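Local coordinates for protein lectin (Lotus tetragonolobus, PDB 2EIG) that probably binds L-fucosyl sugars, as a legume seed lectin that carries calcium and manganese ions in its metal sites, at residues D80-F85 with E214-Y219; V115-D120 with S134-D139. All coordinates share one frame; numbering follows the deposited sequence.

Contact 1: residues D80-F85 with E214-Y219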
# COMPACT_ATOMS: atom_id res chain seq x y z
N ASP A 80 7.72 -29.07 -6.09
CA ASP A 80 7.05 -27.93 -6.72
C ASP A 80 7.19 -26.67 -5.90
O ASP A 80 7.13 -25.58 -6.41
CB ASP A 80 5.57 -28.25 -6.93
CG ASP A 80 5.30 -28.80 -8.31
OD1 ASP A 80 5.15 -27.95 -9.21
OD2 ASP A 80 5.24 -30.06 -8.48
N GLY A 81 7.29 -26.81 -4.60
CA GLY A 81 7.57 -25.66 -3.78
C GLY A 81 7.04 -25.93 -2.42
O GLY A 81 6.46 -26.98 -2.19
N VAL A 82 7.29 -24.98 -1.53
CA VAL A 82 6.73 -25.00 -0.19
C VAL A 82 6.15 -23.59 0.04
O VAL A 82 6.71 -22.58 -0.42
CB VAL A 82 7.80 -25.41 0.90
CG1 VAL A 82 9.08 -24.55 0.82
CG2 VAL A 82 7.19 -25.35 2.36
N VAL A 83 5.01 -23.53 0.70
CA VAL A 83 4.41 -22.26 1.05
C VAL A 83 4.17 -22.12 2.53
O VAL A 83 3.91 -23.10 3.18
CB VAL A 83 3.10 -22.03 0.25
CG1 VAL A 83 3.33 -22.51 -1.21
CG2 VAL A 83 1.88 -22.71 0.91
N PHE A 84 4.29 -20.89 3.03
CA PHE A 84 3.64 -20.48 4.23
C PHE A 84 2.23 -19.95 3.88
O PHE A 84 2.07 -19.13 2.97
CB PHE A 84 4.41 -19.38 4.99
CG PHE A 84 3.66 -18.87 6.20
CD1 PHE A 84 3.67 -19.61 7.40
CD2 PHE A 84 2.87 -17.74 6.12
CE1 PHE A 84 2.95 -19.17 8.50
CE2 PHE A 84 2.15 -17.29 7.20
CZ PHE A 84 2.20 -17.99 8.41
N PHE A 85 1.23 -20.42 4.59
CA PHE A 85 -0.15 -20.09 4.29
C PHE A 85 -1.09 -20.00 5.51
O PHE A 85 -0.89 -20.65 6.55
CB PHE A 85 -0.76 -20.99 3.18
CG PHE A 85 -1.26 -22.37 3.63
CD1 PHE A 85 -2.59 -22.70 3.51
CD2 PHE A 85 -0.37 -23.37 4.06
CE1 PHE A 85 -3.08 -23.99 3.84
CE2 PHE A 85 -0.86 -24.67 4.44
CZ PHE A 85 -2.20 -24.98 4.30
N GLU A 214 11.70 -32.33 -4.95
CA GLU A 214 12.79 -31.80 -4.15
C GLU A 214 12.41 -32.01 -2.67
O GLU A 214 11.25 -32.28 -2.36
CB GLU A 214 13.01 -30.31 -4.45
CG GLU A 214 11.80 -29.49 -4.13
CD GLU A 214 11.88 -28.04 -4.53
OE1 GLU A 214 13.00 -27.52 -4.81
OE2 GLU A 214 10.78 -27.41 -4.54
N ARG A 215 13.38 -31.90 -1.78
CA ARG A 215 13.09 -31.80 -0.36
C ARG A 215 12.66 -30.34 -0.06
O ARG A 215 13.13 -29.40 -0.74
CB ARG A 215 14.33 -32.15 0.47
CG ARG A 215 14.91 -33.60 0.27
CD ARG A 215 15.82 -34.06 1.42
NE ARG A 215 15.09 -33.98 2.70
CZ ARG A 215 14.24 -34.89 3.16
NH1 ARG A 215 14.01 -36.01 2.49
NH2 ARG A 215 13.62 -34.66 4.32
N HIS A 216 11.78 -30.17 0.93
CA HIS A 216 11.55 -28.88 1.59
C HIS A 216 11.61 -29.17 3.06
O HIS A 216 10.73 -29.79 3.60
CB HIS A 216 10.17 -28.29 1.27
CG HIS A 216 9.77 -28.48 -0.16
ND1 HIS A 216 9.02 -29.55 -0.56
CD2 HIS A 216 10.07 -27.78 -1.29
CE1 HIS A 216 8.82 -29.49 -1.87
NE2 HIS A 216 9.42 -28.41 -2.33
N ASP A 217 12.70 -28.75 3.68
CA ASP A 217 12.97 -29.09 5.06
C ASP A 217 13.09 -27.80 5.74
O ASP A 217 13.91 -26.94 5.36
CB ASP A 217 14.29 -29.82 5.20
CG ASP A 217 14.30 -31.11 4.47
OD1 ASP A 217 15.30 -31.37 3.78
OD2 ASP A 217 13.29 -31.86 4.58
N ILE A 218 12.25 -27.69 6.76
CA ILE A 218 12.11 -26.52 7.57
C ILE A 218 12.79 -26.82 8.87
O ILE A 218 12.52 -27.85 9.51
CB ILE A 218 10.61 -26.23 7.82
CG1 ILE A 218 9.85 -26.09 6.48
CG2 ILE A 218 10.43 -24.95 8.67
CD1 ILE A 218 8.33 -26.02 6.66
N TYR A 219 13.62 -25.88 9.30
CA TYR A 219 14.47 -26.06 10.45
C TYR A 219 13.96 -25.41 11.72
O TYR A 219 14.31 -25.83 12.82
CB TYR A 219 15.84 -25.50 10.13
CG TYR A 219 16.41 -26.13 8.89
CD1 TYR A 219 16.88 -25.36 7.88
CD2 TYR A 219 16.43 -27.54 8.74
CE1 TYR A 219 17.40 -25.93 6.72
CE2 TYR A 219 16.93 -28.13 7.59
CZ TYR A 219 17.42 -27.32 6.59
OH TYR A 219 17.94 -27.88 5.47
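Glu214 reaches toward Gly81 and brings OE2 to 3.5 Å from Gly81 N, close packing without a hydrogen bond. Its CG sits in the crowded position between backbone N and carbonyl carbon (chi1 61°), and the extended chain beyond carries the carboxylate down to the strand 81-85. Several groups meet this buried acid: OE1 takes a salt bridge from Arg153, while OE2 is bonded to Ser121 OG and to His216. The salt bridge of Arg215 NE to Asp217 OD1, at 2.8 Å, lies off this contact, and Asp217 OD1 is also bridged to Arg27.

His216 has the largest share of the contact. Its NE2 donates to Glu214 OE2 at 2.8 Å, a bent bond (135°) that comes in from above the carboxylate plane, and ND1 is bonded to Met30 O, which leaves both ring nitrogens satisfied and the ring's rotation fixed. Gly81 O lies over one ring face, offset toward the rim, 3.3 Å from His216 NE2 but badly angled for a bond. Val82 and His216 pass alongside, running oppositely, with Val82 CB 3.7 Å from His216 CB. Gly81 and Asp80 form a classic beta bulge facing Thr207; at Gly81 a side chain would jam against the carbonyl O of Asp80. Farther along, Ile218 points the same way as His216, but its CD1 makes a marginal contact, 4.5 Å from Val82 CG2, and it packs on Phe204.

The two strands belong to different sheets of the legume lectin sandwich, and their axes pass 7.7 Å apart at 29°, so side chains rather than backbone bonds join them. Strand 199-208 neighbours 81-88 in one layer and meets His216 through Ala206; strand 61-72 neighbours 214-226 in the other, with Val70 against both Glu214 and His216.

Contact 2: residues V115-D120 with S134-D139; sequences VAVEFD and SHIGID. With MN (manganese (II) ion), chain F; CA (calcium ion), chain G.
Phe119 and Ile136 meet at the apolar centre, the ring's CD2 3.6 Å from Ile136 CG1, in a non-hydrogen-bonded pair of antiparallel strands within the legume lectin sandwich. Val117 extends this face with looser methyl contacts to Ile136 and Ile138, and strands 171-178 and 183-189 of the other sheet pack against it. Between the faces, six backbone hydrogen bonds join Ala116 to Asp139, Glu118 to Gly137 and Asp120 to His135.

At Gly137, on the opposite face, a CB would lie 3.2 Å from Glu118 OE2, so the lack of a side chain suits that carboxylate's close approach. That face builds the metal site: Glu118 OE2, Asp120 OD1 and His135 NE2 all bind manganese, with Asp127 and two waters completing it. Asp120 and His135, a cross-strand pair, run alongside each other toward the metals, which puts Asp120 CB over one face of the imidazole, a CH-pi contact 3.6 Å from the centroid. CG anti to the backbone N (chi1 -175°) turns the carboxylate toward both ions. His135 ND1, bonded to Ser133 O, fixes the ring's turn. Asp120 OD1 also reaches calcium, which OD2 binds at 2.5 Å, so this one carboxylate bridges the two metals.

Glu118 OE1 lies 2.7 Å from Asp139 OD1, the carboxylate planes almost perpendicular, and Asp139 OD2 is bonded to Ser145 OG. Water 1, a manganese ligand at 2.2 Å, donates to Glu118 OE1 at 2.6 Å.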
# COMPACT_ATOMS: atom_id res chain seq x y z
N VAL A 115 -4.29 -17.28 2.00
CA VAL A 115 -3.25 -16.32 1.75
C VAL A 115 -1.99 -17.15 1.90
O VAL A 115 -1.85 -17.90 2.87
CB VAL A 115 -3.31 -15.09 2.72
CG1 VAL A 115 -2.09 -14.22 2.57
CG2 VAL A 115 -4.57 -14.22 2.47
N ALA A 116 -1.11 -17.07 0.91
CA ALA A 116 0.11 -17.83 0.95
C ALA A 116 1.31 -17.02 0.46
O ALA A 116 1.17 -16.11 -0.35
CB ALA A 116 -0.07 -19.11 0.09
N VAL A 117 2.47 -17.31 1.05
CA VAL A 117 3.76 -16.95 0.54
C VAL A 117 4.43 -18.25 0.05
O VAL A 117 4.76 -19.16 0.83
CB VAL A 117 4.63 -16.24 1.61
CG1 VAL A 117 6.03 -15.87 1.02
CG2 VAL A 117 3.89 -14.96 2.21
N GLU A 118 4.61 -18.32 -1.26
CA GLU A 118 5.09 -19.53 -1.90
C GLU A 118 6.53 -19.38 -2.29
O GLU A 118 7.02 -18.31 -2.64
CB GLU A 118 4.26 -19.91 -3.15
CG GLU A 118 4.40 -18.85 -4.25
CD GLU A 118 3.81 -19.27 -5.57
OE1 GLU A 118 2.68 -19.76 -5.63
OE2 GLU A 118 4.50 -19.07 -6.56
N PHE A 119 7.21 -20.50 -2.25
CA PHE A 119 8.60 -20.57 -2.63
C PHE A 119 8.44 -21.65 -3.68
O PHE A 119 8.35 -22.83 -3.39
CB PHE A 119 9.47 -21.01 -1.45
CG PHE A 119 9.54 -19.99 -0.33
CD1 PHE A 119 8.63 -20.02 0.72
CD2 PHE A 119 10.51 -18.98 -0.36
CE1 PHE A 119 8.69 -19.08 1.76
CE2 PHE A 119 10.59 -18.05 0.67
CZ PHE A 119 9.68 -18.09 1.74
N ASP A 120 8.38 -21.23 -4.91
CA ASP A 120 7.94 -22.06 -5.99
C ASP A 120 9.19 -22.36 -6.82
O ASP A 120 9.84 -21.45 -7.32
CB ASP A 120 6.90 -21.26 -6.80
CG ASP A 120 6.25 -22.06 -7.91
OD1 ASP A 120 5.15 -21.69 -8.36
OD2 ASP A 120 6.82 -23.04 -8.40
N SER A 134 12.44 -20.32 -10.56
CA SER A 134 12.01 -20.26 -9.16
C SER A 134 11.67 -18.83 -8.79
O SER A 134 12.29 -17.88 -9.26
CB SER A 134 13.08 -20.81 -8.21
OG SER A 134 13.32 -22.16 -8.51
N HIS A 135 10.65 -18.69 -7.97
CA HIS A 135 10.19 -17.40 -7.59
C HIS A 135 9.56 -17.46 -6.20
O HIS A 135 9.12 -18.52 -5.72
CB HIS A 135 9.20 -16.88 -8.63
CG HIS A 135 8.10 -17.84 -8.93
ND1 HIS A 135 8.25 -18.93 -9.77
CD2 HIS A 135 6.82 -17.86 -8.52
CE1 HIS A 135 7.11 -19.58 -9.86
NE2 HIS A 135 6.21 -18.93 -9.11
N ILE A 136 9.56 -16.31 -5.54
CA ILE A 136 8.90 -16.19 -4.27
C ILE A 136 7.64 -15.39 -4.62
O ILE A 136 7.76 -14.33 -5.24
CB ILE A 136 9.80 -15.48 -3.21
CG1 ILE A 136 11.01 -16.37 -2.84
CG2 ILE A 136 9.00 -15.16 -1.91
CD1 ILE A 136 12.38 -15.54 -2.68
N GLY A 137 6.46 -15.90 -4.28
CA GLY A 137 5.23 -15.20 -4.60
C GLY A 137 4.29 -14.99 -3.43
O GLY A 137 4.31 -15.76 -2.48
N ILE A 138 3.48 -13.92 -3.51
CA ILE A 138 2.31 -13.76 -2.62
C ILE A 138 1.02 -14.11 -3.33
O ILE A 138 0.70 -13.52 -4.38
CB ILE A 138 2.27 -12.41 -1.97
CG1 ILE A 138 3.52 -12.29 -1.06
CG2 ILE A 138 0.98 -12.29 -1.15
CD1 ILE A 138 3.82 -10.90 -0.59
N ASP A 139 0.33 -15.13 -2.81
CA ASP A 139 -0.85 -15.72 -3.38
C ASP A 139 -2.07 -15.43 -2.51
O ASP A 139 -2.07 -15.69 -1.28
CB ASP A 139 -0.74 -17.25 -3.44
CG ASP A 139 0.48 -17.72 -4.16
OD1 ASP A 139 0.74 -18.91 -4.01
OD2 ASP A 139 1.15 -16.91 -4.86
MN MN F . 4.21 -19.70 -8.64
CA CA G . 4.94 -23.58 -9.90
O HOH W 1 2.26 -20.51 -8.10
O HOH W 2 3.37 -17.66 -8.98
O HOH W 3 2.85 -23.33 -9.00
O HOH W 4 5.24 -25.56 -8.68

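Contact 1 shares, through strand 81-88, the sheet of contact 2, in which strands 81-88 and 115-120 are antiparallel neighbours; the centres of the two contacts lie 11 Å apart. Probable backbone hydrogen bonds stitch them: Phe84 O to Val117 N at 2.7 Å and Val82 O to Phe119 N at 2.8 Å. Contact 2 extends that sheet by a further strand, 135-140, whereas contact 1 ties it across the sandwich to the other layer. They converge at the metals. The side chain of Asp80, which follows a cis peptide as in other legume lectins, is about 4 Å from calcium and about 8 Å from manganese, and water 4, a calcium ligand, lies 2.4 Å from Asp80 OD1.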